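Local coordinates for dTDP-4-dehydrorhamnose 3,5-epimerase (Bacillus anthracis str. Ames, PDB 3RYK), which probably epimerises C3 and C5 of the sugar ring of dTDP-4-dehydro-6-deoxyglucose, a step of dTDP-L-rhamnose biosynthesis, at residues 80-85 with 184-189; 95-100 with 132-137; 120-125 with 177-182. One frame throughout, in Å; residues are numbered along the deposited sequence.

Interaction 1 (80-85 with 184-189). With POP (pyrophosphate 2-), chain C.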
loop_
_atom_site.group_PDB
_atom_site.type_symbol
_atom_site.label_atom_id
_atom_site.label_comp_id
_atom_site.label_asym_id
_atom_site.label_seq_id
_atom_site.Cartn_x
_atom_site.Cartn_y
_atom_site.Cartn_z
ATOM N N GLY A 80 12.530 4.643 -17.350
ATOM C CA GLY A 80 13.259 3.616 -18.091
ATOM C C GLY A 80 14.040 2.640 -17.225
ATOM O O GLY A 80 15.023 2.018 -17.685
ATOM N N THR A 81 13.641 2.521 -15.966
ATOM C CA THR A 81 14.269 1.600 -15.044
ATOM C C THR A 81 13.498 0.290 -15.187
ATOM O O THR A 81 12.265 0.273 -15.143
ATOM C CB THR A 81 14.178 2.082 -13.583
ATOM O OG1 THR A 81 14.834 3.348 -13.454
ATOM C CG2 THR A 81 14.796 1.067 -12.609
ATOM N N ILE A 82 14.204 -0.808 -15.409
ATOM C CA ILE A 82 13.557 -2.110 -15.529
ATOM C C ILE A 82 13.799 -2.979 -14.304
ATOM O O ILE A 82 14.947 -3.224 -13.905
ATOM C CB ILE A 82 13.905 -2.866 -16.833
ATOM C CG1 ILE A 82 13.117 -2.271 -18.003
ATOM C CG2 ILE A 82 13.500 -4.325 -16.741
ATOM C CD1 ILE A 82 13.312 -2.996 -19.313
ATOM N N ARG A 83 12.690 -3.425 -13.719
ATOM C CA ARG A 83 12.679 -4.286 -12.540
ATOM C C ARG A 83 12.102 -5.650 -12.968
ATOM O O ARG A 83 10.890 -5.766 -13.223
ATOM C CB ARG A 83 11.813 -3.675 -11.442
ATOM C CG ARG A 83 12.215 -2.267 -10.975
ATOM C CD ARG A 83 13.601 -2.175 -10.371
ATOM N NE ARG A 83 13.815 -0.824 -9.855
ATOM C CZ ARG A 83 14.885 -0.414 -9.180
ATOM N NH1 ARG A 83 15.893 -1.249 -8.930
ATOM N NH2 ARG A 83 14.942 0.842 -8.747
ATOM N N GLY A 84 12.955 -6.667 -13.064
ATOM C CA GLY A 84 12.549 -8.026 -13.474
ATOM C C GLY A 84 13.307 -8.572 -14.681
ATOM O O GLY A 84 14.395 -8.056 -15.006
ATOM N N LEU A 85 12.790 -9.612 -15.357
ATOM C CA LEU A 85 11.520 -10.325 -15.044
ATOM C C LEU A 85 11.757 -11.327 -13.913
ATOM O O LEU A 85 12.526 -12.262 -14.099
ATOM C CB LEU A 85 11.029 -11.109 -16.274
ATOM C CG LEU A 85 10.616 -10.424 -17.580
ATOM C CD1 LEU A 85 10.438 -11.458 -18.690
ATOM C CD2 LEU A 85 9.342 -9.605 -17.371
ATOM N N THR A 184 15.322 1.812 -24.861
ATOM C CA THR A 184 16.405 1.190 -25.622
ATOM C C THR A 184 17.557 0.725 -24.737
ATOM O O THR A 184 18.090 -0.384 -24.925
ATOM C CB THR A 184 16.928 2.171 -26.710
ATOM O OG1 THR A 184 15.917 2.339 -27.715
ATOM C CG2 THR A 184 18.214 1.674 -27.390
ATOM N N SER A 185 17.932 1.571 -23.785
ATOM C CA SER A 185 19.032 1.280 -22.862
ATOM C C SER A 185 18.487 1.331 -21.438
ATOM O O SER A 185 18.783 2.267 -20.701
ATOM C CB SER A 185 20.129 2.331 -23.048
ATOM O OG SER A 185 20.575 2.372 -24.399
ATOM N N PRO A 186 17.727 0.299 -21.026
ATOM C CA PRO A 186 17.153 0.326 -19.681
ATOM C C PRO A 186 18.116 0.432 -18.525
ATOM O O PRO A 186 19.255 -0.066 -18.614
ATOM C CB PRO A 186 16.415 -1.014 -19.575
ATOM C CG PRO A 186 16.945 -1.854 -20.649
ATOM C CD PRO A 186 17.428 -0.958 -21.733
ATOM N N ILE A 187 17.669 1.103 -17.466
ATOM C CA ILE A 187 18.458 1.245 -16.248
ATOM C C ILE A 187 18.170 -0.084 -15.540
ATOM O O ILE A 187 17.052 -0.371 -15.175
ATOM C CB ILE A 187 18.070 2.489 -15.439
ATOM C CG1 ILE A 187 18.432 3.728 -16.262
ATOM C CG2 ILE A 187 18.775 2.496 -14.076
ATOM C CD1 ILE A 187 17.746 4.990 -15.848
ATOM N N LEU A 188 19.189 -0.924 -15.406
ATOM C CA LEU A 188 19.062 -2.229 -14.784
ATOM C C LEU A 188 20.152 -2.443 -13.769
ATOM O O LEU A 188 21.233 -1.883 -13.919
ATOM C CB LEU A 188 19.281 -3.298 -15.861
ATOM C CG LEU A 188 18.288 -3.361 -17.020
ATOM C CD1 LEU A 188 18.815 -4.097 -18.253
ATOM C CD2 LEU A 188 17.036 -3.979 -16.472
ATOM N N SER A 189 19.876 -3.245 -12.749
ATOM C CA SER A 189 20.897 -3.544 -11.757
ATOM C C SER A 189 21.748 -4.632 -12.414
ATOM O O SER A 189 21.288 -5.329 -13.340
ATOM C CB SER A 189 20.296 -4.036 -10.445
ATOM O OG SER A 189 19.582 -5.242 -10.635
HETATM P P1 POP C . 15.972 -7.438 -5.904
HETATM O O1 POP C . 16.040 -7.292 -4.399
HETATM O O2 POP C . 15.574 -8.866 -6.218
HETATM O O3 POP C . 14.954 -6.476 -6.472
HETATM O O POP C . 17.450 -7.184 -6.520
HETATM P P2 POP C . 17.952 -5.874 -7.333
HETATM O O4 POP C . 17.997 -6.226 -8.801
HETATM O O5 POP C . 19.344 -5.517 -6.868
HETATM O O6 POP C . 17.066 -4.665 -7.124
HETATM O O HOH W 1 16.932 -3.757 -12.471
#

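Interaction 2 (95-100 with 132-137)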
loop_
_atom_site.group_PDB
_atom_site.type_symbol
_atom_site.label_atom_id
_atom_site.label_comp_id
_atom_site.label_asym_id
_atom_site.label_seq_id
_atom_site.Cartn_x
_atom_site.Cartn_y
_atom_site.Cartn_z
ATOM N N THR A 95 2.140 -15.397 -5.487
ATOM C CA THR A 95 1.039 -14.801 -6.217
ATOM C C THR A 95 1.348 -13.348 -5.893
ATOM O O THR A 95 1.701 -13.041 -4.746
ATOM C CB THR A 95 -0.324 -15.102 -5.595
ATOM O OG1 THR A 95 -0.522 -16.513 -5.530
ATOM C CG2 THR A 95 -1.439 -14.454 -6.405
ATOM N N LYS A 96 1.261 -12.461 -6.876
ATOM C CA LYS A 96 1.531 -11.044 -6.646
ATOM C C LYS A 96 0.314 -10.221 -7.045
ATOM O O LYS A 96 -0.491 -10.689 -7.838
ATOM C CB LYS A 96 2.740 -10.585 -7.439
ATOM C CG LYS A 96 4.014 -11.337 -7.109
ATOM C CD LYS A 96 5.182 -10.804 -7.891
ATOM C CE LYS A 96 6.446 -11.582 -7.590
ATOM N NZ LYS A 96 7.587 -11.024 -8.359
ATOM N N LEU A 97 0.205 -9.012 -6.495
ATOM C CA LEU A 97 -0.909 -8.073 -6.785
ATOM C C LEU A 97 -0.204 -6.728 -6.775
ATOM O O LEU A 97 0.164 -6.216 -5.725
ATOM C CB LEU A 97 -2.009 -8.198 -5.744
ATOM C CG LEU A 97 -3.306 -7.399 -5.914
ATOM C CD1 LEU A 97 -4.026 -7.784 -7.192
ATOM C CD2 LEU A 97 -4.156 -7.731 -4.710
ATOM N N ILE A 98 -0.031 -6.164 -7.962
ATOM C CA ILE A 98 0.697 -4.929 -8.144
ATOM C C ILE A 98 -0.100 -3.700 -8.531
ATOM O O ILE A 98 -1.048 -3.785 -9.301
ATOM C CB ILE A 98 1.728 -5.118 -9.289
ATOM C CG1 ILE A 98 2.705 -6.293 -9.043
ATOM C CG2 ILE A 98 2.530 -3.833 -9.523
ATOM C CD1 ILE A 98 2.310 -7.625 -9.627
ATOM N N GLN A 99 0.324 -2.564 -7.990
ATOM C CA GLN A 99 -0.274 -1.268 -8.279
ATOM C C GLN A 99 0.818 -0.200 -8.244
ATOM O O GLN A 99 1.906 -0.394 -7.662
ATOM C CB GLN A 99 -1.384 -0.877 -7.311
ATOM C CG GLN A 99 -0.958 -0.677 -5.884
ATOM C CD GLN A 99 -2.073 -0.148 -5.006
ATOM O OE1 GLN A 99 -3.018 0.473 -5.490
ATOM N NE2 GLN A 99 -1.944 -0.350 -3.708
ATOM N N VAL A 100 0.507 0.926 -8.872
ATOM C CA VAL A 100 1.410 2.069 -8.951
ATOM C C VAL A 100 0.832 3.194 -8.101
ATOM O O VAL A 100 -0.326 3.626 -8.302
ATOM C CB VAL A 100 1.612 2.509 -10.407
ATOM C CG1 VAL A 100 2.444 3.772 -10.464
ATOM C CG2 VAL A 100 2.252 1.366 -11.223
ATOM N N HIS A 132 -5.145 3.897 -11.260
ATOM C CA HIS A 132 -5.273 3.112 -10.037
ATOM C C HIS A 132 -5.442 1.609 -10.307
ATOM O O HIS A 132 -5.913 0.860 -9.426
ATOM C CB HIS A 132 -6.483 3.599 -9.208
ATOM C CG HIS A 132 -6.501 5.078 -8.971
ATOM N ND1 HIS A 132 -5.759 5.687 -7.979
ATOM C CD2 HIS A 132 -7.189 6.066 -9.590
ATOM C CE1 HIS A 132 -5.975 6.992 -8.020
ATOM N NE2 HIS A 132 -6.837 7.245 -8.990
ATOM N N ARG A 133 -5.032 1.157 -11.493
ATOM C CA ARG A 133 -5.186 -0.233 -11.865
ATOM C C ARG A 133 -4.251 -1.153 -11.155
ATOM O O ARG A 133 -3.189 -0.731 -10.711
ATOM C CB ARG A 133 -5.144 -0.429 -13.387
ATOM C CG ARG A 133 -6.386 0.164 -14.076
ATOM C CD ARG A 133 -6.384 -0.046 -15.568
ATOM N NE ARG A 133 -7.635 0.503 -16.141
ATOM C CZ ARG A 133 -7.988 0.384 -17.420
ATOM N NH1 ARG A 133 -7.215 -0.251 -18.288
ATOM N NH2 ARG A 133 -9.152 0.879 -17.841
ATOM N N GLN A 134 -4.687 -2.398 -11.011
ATOM C CA GLN A 134 -3.892 -3.409 -10.335
ATOM C C GLN A 134 -3.837 -4.642 -11.204
ATOM O O GLN A 134 -4.679 -4.857 -12.055
ATOM C CB GLN A 134 -4.479 -3.731 -8.960
ATOM C CG GLN A 134 -4.706 -2.479 -8.097
ATOM C CD GLN A 134 -5.045 -2.771 -6.644
ATOM O OE1 GLN A 134 -4.858 -3.885 -6.145
ATOM N NE2 GLN A 134 -5.526 -1.752 -5.949
ATOM N N LEU A 135 -2.782 -5.421 -11.034
ATOM C CA LEU A 135 -2.624 -6.638 -11.806
ATOM C C LEU A 135 -2.396 -7.795 -10.843
ATOM O O LEU A 135 -1.541 -7.704 -9.956
ATOM C CB LEU A 135 -1.437 -6.505 -12.754
ATOM C CG LEU A 135 -1.170 -7.691 -13.671
ATOM C CD1 LEU A 135 -2.322 -7.913 -14.641
ATOM C CD2 LEU A 135 0.129 -7.457 -14.434
ATOM N N LEU A 136 -3.178 -8.863 -11.004
ATOM C CA LEU A 136 -3.078 -10.052 -10.182
ATOM C C LEU A 136 -2.226 -10.983 -11.044
ATOM O O LEU A 136 -2.649 -11.392 -12.126
ATOM C CB LEU A 136 -4.464 -10.650 -9.883
ATOM C CG LEU A 136 -4.562 -11.854 -8.921
ATOM C CD1 LEU A 136 -3.884 -13.126 -9.453
ATOM C CD2 LEU A 136 -4.011 -11.474 -7.562
ATOM N N VAL A 137 -1.000 -11.252 -10.585
ATOM C CA VAL A 137 -0.065 -12.116 -11.284
ATOM C C VAL A 137 -0.094 -13.487 -10.580
ATOM O O VAL A 137 0.373 -13.617 -9.439
ATOM C CB VAL A 137 1.375 -11.571 -11.241
ATOM C CG1 VAL A 137 2.258 -12.360 -12.201
ATOM C CG2 VAL A 137 1.415 -10.089 -11.604
HETATM O O HOH W 2 -5.398 1.017 -6.888
HETATM O O HOH W 3 -2.014 1.447 -10.095
#

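Interaction 3 (120-125 with 177-182)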
loop_
_atom_site.group_PDB
_atom_site.type_symbol
_atom_site.label_atom_id
_atom_site.label_comp_id
_atom_site.label_asym_id
_atom_site.label_seq_id
_atom_site.Cartn_x
_atom_site.Cartn_y
_atom_site.Cartn_z
ATOM N N LYS A 120 4.398 -19.592 -22.574
ATOM C CA LYS A 120 5.369 -18.648 -23.142
ATOM C C LYS A 120 4.764 -17.292 -23.541
ATOM O O LYS A 120 5.508 -16.321 -23.735
ATOM C CB LYS A 120 6.234 -19.212 -24.281
ATOM C CG LYS A 120 7.116 -20.408 -23.924
ATOM C CD LYS A 120 8.122 -20.608 -25.054
ATOM C CE LYS A 120 9.089 -21.786 -24.901
ATOM N NZ LYS A 120 8.486 -23.125 -25.033
ATOM N N GLN A 121 3.433 -17.205 -23.630
ATOM C CA GLN A 121 2.781 -15.950 -23.990
ATOM C C GLN A 121 2.922 -14.878 -22.897
ATOM O O GLN A 121 3.084 -15.178 -21.715
ATOM C CB GLN A 121 1.307 -16.163 -24.331
ATOM C CG GLN A 121 1.057 -17.140 -25.487
ATOM C CD GLN A 121 -0.414 -17.253 -25.875
ATOM O OE1 GLN A 121 -1.216 -16.349 -25.622
ATOM N NE2 GLN A 121 -0.768 -18.357 -26.529
ATOM N N TRP A 122 2.849 -13.620 -23.320
ATOM C CA TRP A 122 2.981 -12.477 -22.426
ATOM C C TRP A 122 1.985 -11.372 -22.723
ATOM O O TRP A 122 1.293 -11.387 -23.743
ATOM C CB TRP A 122 4.390 -11.885 -22.533
ATOM C CG TRP A 122 4.747 -11.440 -23.908
ATOM C CD1 TRP A 122 5.347 -12.190 -24.876
ATOM C CD2 TRP A 122 4.530 -10.146 -24.486
ATOM N NE1 TRP A 122 5.507 -11.452 -26.016
ATOM C CE2 TRP A 122 5.010 -10.195 -25.806
ATOM C CE3 TRP A 122 3.962 -8.953 -24.020
ATOM C CZ2 TRP A 122 4.952 -9.093 -26.664
ATOM C CZ3 TRP A 122 3.903 -7.874 -24.871
ATOM C CH2 TRP A 122 4.390 -7.950 -26.177
ATOM N N ARG A 123 1.909 -10.412 -21.810
ATOM C CA ARG A 123 1.023 -9.271 -22.007
ATOM C C ARG A 123 1.552 -8.052 -21.263
ATOM O O ARG A 123 1.996 -8.155 -20.115
ATOM C CB ARG A 123 -0.427 -9.588 -21.650
ATOM C CG ARG A 123 -1.416 -8.425 -21.896
ATOM C CD ARG A 123 -2.854 -8.937 -21.865
ATOM N NE ARG A 123 -3.854 -7.902 -22.147
ATOM C CZ ARG A 123 -4.196 -7.494 -23.368
ATOM N NH1 ARG A 123 -3.580 -7.980 -24.440
ATOM N NH2 ARG A 123 -5.130 -6.549 -23.523
ATOM N N GLY A 124 1.510 -6.921 -21.959
ATOM C CA GLY A 124 1.963 -5.629 -21.449
ATOM C C GLY A 124 0.809 -4.737 -21.015
ATOM O O GLY A 124 -0.055 -4.404 -21.831
ATOM N N TYR A 125 0.811 -4.341 -19.739
ATOM C CA TYR A 125 -0.239 -3.495 -19.154
ATOM C C TYR A 125 0.325 -2.178 -18.621
ATOM O O TYR A 125 1.455 -2.125 -18.088
ATOM C CB TYR A 125 -0.813 -4.178 -17.917
ATOM C CG TYR A 125 -1.257 -5.602 -18.068
ATOM C CD1 TYR A 125 -2.587 -5.924 -18.290
ATOM C CD2 TYR A 125 -0.352 -6.636 -17.946
ATOM C CE1 TYR A 125 -3.003 -7.240 -18.389
ATOM C CE2 TYR A 125 -0.746 -7.949 -18.055
ATOM C CZ TYR A 125 -2.082 -8.251 -18.275
ATOM O OH TYR A 125 -2.474 -9.567 -18.370
ATOM N N LEU A 177 10.855 -14.075 -26.406
ATOM C CA LEU A 177 9.652 -13.316 -26.017
ATOM C C LEU A 177 9.490 -12.037 -26.825
ATOM O O LEU A 177 8.360 -11.604 -27.095
ATOM C CB LEU A 177 9.681 -13.022 -24.509
ATOM C CG LEU A 177 9.645 -14.221 -23.545
ATOM C CD1 LEU A 177 9.594 -13.813 -22.066
ATOM C CD2 LEU A 177 8.497 -15.170 -23.894
ATOM N N ALA A 178 10.622 -11.434 -27.196
ATOM C CA ALA A 178 10.684 -10.198 -27.982
ATOM C C ALA A 178 9.730 -9.136 -27.456
ATOM O O ALA A 178 8.933 -8.591 -28.205
ATOM C CB ALA A 178 10.406 -10.500 -29.441
ATOM N N ILE A 179 9.815 -8.856 -26.163
ATOM C CA ILE A 179 8.941 -7.857 -25.548
ATOM C C ILE A 179 9.317 -6.451 -26.046
ATOM O O ILE A 179 10.501 -6.080 -26.066
ATOM C CB ILE A 179 8.979 -7.941 -24.000
ATOM C CG1 ILE A 179 8.569 -9.346 -23.551
ATOM C CG2 ILE A 179 8.067 -6.865 -23.376
ATOM C CD1 ILE A 179 8.858 -9.675 -22.117
ATOM N N PRO A 180 8.313 -5.653 -26.466
ATOM C CA PRO A 180 8.502 -4.293 -26.974
ATOM C C PRO A 180 8.684 -3.245 -25.864
ATOM O O PRO A 180 7.887 -2.312 -25.741
ATOM C CB PRO A 180 7.191 -4.043 -27.725
ATOM C CG PRO A 180 6.211 -4.767 -26.914
ATOM C CD PRO A 180 6.891 -6.036 -26.527
ATOM N N TRP A 181 9.746 -3.360 -25.078
ATOM C CA TRP A 181 9.966 -2.406 -24.006
ATOM C C TRP A 181 10.054 -0.993 -24.544
ATOM O O TRP A 181 10.653 -0.767 -25.600
ATOM C CB TRP A 181 11.251 -2.714 -23.228
ATOM C CG TRP A 181 11.258 -4.018 -22.571
ATOM C CD1 TRP A 181 11.908 -5.142 -22.986
ATOM C CD2 TRP A 181 10.546 -4.375 -21.391
ATOM N NE1 TRP A 181 11.674 -6.167 -22.114
ATOM C CE2 TRP A 181 10.834 -5.730 -21.126
ATOM C CE3 TRP A 181 9.704 -3.679 -20.515
ATOM C CZ2 TRP A 181 10.302 -6.407 -20.030
ATOM C CZ3 TRP A 181 9.173 -4.362 -19.424
ATOM C CH2 TRP A 181 9.475 -5.716 -19.196
ATOM N N PRO A 182 9.470 -0.020 -23.818
ATOM C CA PRO A 182 9.485 1.384 -24.238
ATOM C C PRO A 182 10.805 2.104 -23.924
ATOM O O PRO A 182 10.820 3.311 -23.660
ATOM C CB PRO A 182 8.348 1.971 -23.414
ATOM C CG PRO A 182 8.386 1.188 -22.171
ATOM C CD PRO A 182 8.648 -0.201 -22.608
#

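Interaction 1 (80-85 with 184-189)
The carbonyl oxygen of Gly80 is approached by two groups of 184-189: Ile187 N donates to Gly80 O at 2.8 Å in a nearly straight bond (170° at the hydrogen), and Pro186 CA adds a weaker CA-H...O contact. Ile187 O then repeats the pattern, accepting from Ile82 N at 2.9 Å while Thr81 CA lies close by. Two bonds of this kind around Thr81 and Ile187 make a single parallel bridge.

One step on, water takes over: a single molecule lies 2.5 Å from Ile82 O, to which it donates, and accepts from Ser189 N. The side chain of Ile82 runs alongside those of Pro186 and Leu188, all pointing the same way. Its CD1 tip meets Pro186 CB at 3.7 Å, and its CB is pressed by Leu188 CD2 at 3.3 Å, tighter than usual for two carbons. Thr81 crosses Ile187 at an angle, with Thr81 OG1 3.9 Å from Ile187 CB, but that hydroxyl has its polar partner in Glu78 O.

Ser189 ends the segment as the N-cap of helix 190-193. Its OG is turned between the backbone N and the carbonyl carbon (chi1 62°), where it accepts from Asp192 N and donates to pyrophosphate O4 at 2.6 Å. One hydroxyl thus fastens the helix start and a phosphate together, and Lys191 NZ binds the same ligand.

On its other side, segment 80-85 is bonded through Gly80 and Thr81 to Thr147 of strand 141-147, the neighbour of strand 82-88 in the five-stranded sheet of this jelly-roll-like fold. The contact ties the start of strand 82-88 to the loop that leads into helix 190-193, with Arg47 of the second subunit packed against Arg83, Ile187 and Ser189.

Interaction 2 (95-100 with 132-137)
Thr95 leads in with its methyl, CG2 reaching 3.6 Å from Val137 O. Next, Lys96 and Val137 form a hydrogen-bonded antiparallel pair, with Lys96 N giving to Val137 O at 2.9 Å and Val137 N to Lys96 O at 2.8 Å. Leu97 faces Leu136 in a non-hydrogen-bonded pair on the other face of the sheet; its CG is anti to the backbone N (chi1 -175°), which brings CD1 obliquely across to Leu136 CD2 at 3.7 Å, while the Gln134 amide oxygen rests beside Leu97 CG.

Strand 134-137 is flanked on its far side by strand 35-45, and 96-100 by 152-158, so this pair is an interior seam of the larger sheet of the jelly-roll-like fold. Ile98 bonds both ways with Leu135, and its CD1 is squeezed against Val137 CG2 at 3.3 Å, on the face that meets Ile109 of the second sheet.

The Gln99 side chain runs beside that of Gln134, the amide planes 44° apart; a water 2.8 Å from Gln99 OE1 also accepts from Gln134 NE2, which bonds Ser53 O as well. Beyond Gln99 the strands part, and Val100 N reaches Arg133 O through another water, which accepts from Val100 N at 2.9 Å.

Interaction 3 (120-125 with 177-182)
The backbones of 120-125 and 177-182 stay apart, nearest at Lys120 and Leu177 with 7.4 Å between their CA atoms, too far to pair, and 177-182 holds no regular strand. Trp122 fills the gap. Its CG sits between the backbone N and the carbonyl carbon (chi1 59°), and from there the indole reaches across to the loop.

Ile179 comes down over one face of the indole: its CG1 stands 4.2 Å from the centroid of the Trp122 five-membered ring and only 8° off the ring normal, a CH-pi contact. The other branch of the same isoleucine is used too, since Ile179 CG2 lies 3.7 Å above the Trp181 ring, offset toward its rim. One aliphatic side chain therefore serves two tryptophans.

Strand 122-128 is an outermost strand, within this chain, of the five-stranded sheet of the jelly-roll-like fold, and the loop 177-182 is laid over that sheet: Ile179 and Trp181 touch Val108 of the adjoining strand 104-111, and Trp181 continues to Cys146. Trp181 NE1 is bonded to Trp172 O, which helps fix the second indole.

Back at Trp122, the pyrrole nitrogen NE1 is 3.1 Å from Leu177 O, approached obliquely to the ring. Leu177 turns its CD2 methyl to the backbone of the other segment, 3.2 Å from Lys120 O, and its backbone N is held by Asp174. Further along, the ring of Pro180 lies near the six-membered ring of Trp122 but is modelled too close for that contact to be trusted. Pro180 is the centre of an inverse gamma turn, with a weak bond from Trp181 N to Ile179 O at 3.0 Å.

How the interactions relate
Interactions 1 and 3 share one hydrophobic layer on the five-stranded sheet: Ile82 CD1 packs on Trp181 CD2 at 3.7 Å, and Leu85 CD1 reaches Ile179 CD1 at 4.2 Å, although the centres are about 14 Å apart. Interaction 2 belongs to the other sheet and joins interaction 3 where Leu135 CD2 meets Tyr125 CD2 at 3.6 Å, inside the sandwich. Interactions 1 and 2 do not touch; their nearest atoms are about 7 Å apart. Pyrophosphate lies against interaction 1, with the Lys96 side chain of interaction 2 about 9 Å away. Thymidine diphosphate sits elsewhere, about 13 Å from the Gln134 side chain, while interaction 3 is surface packing.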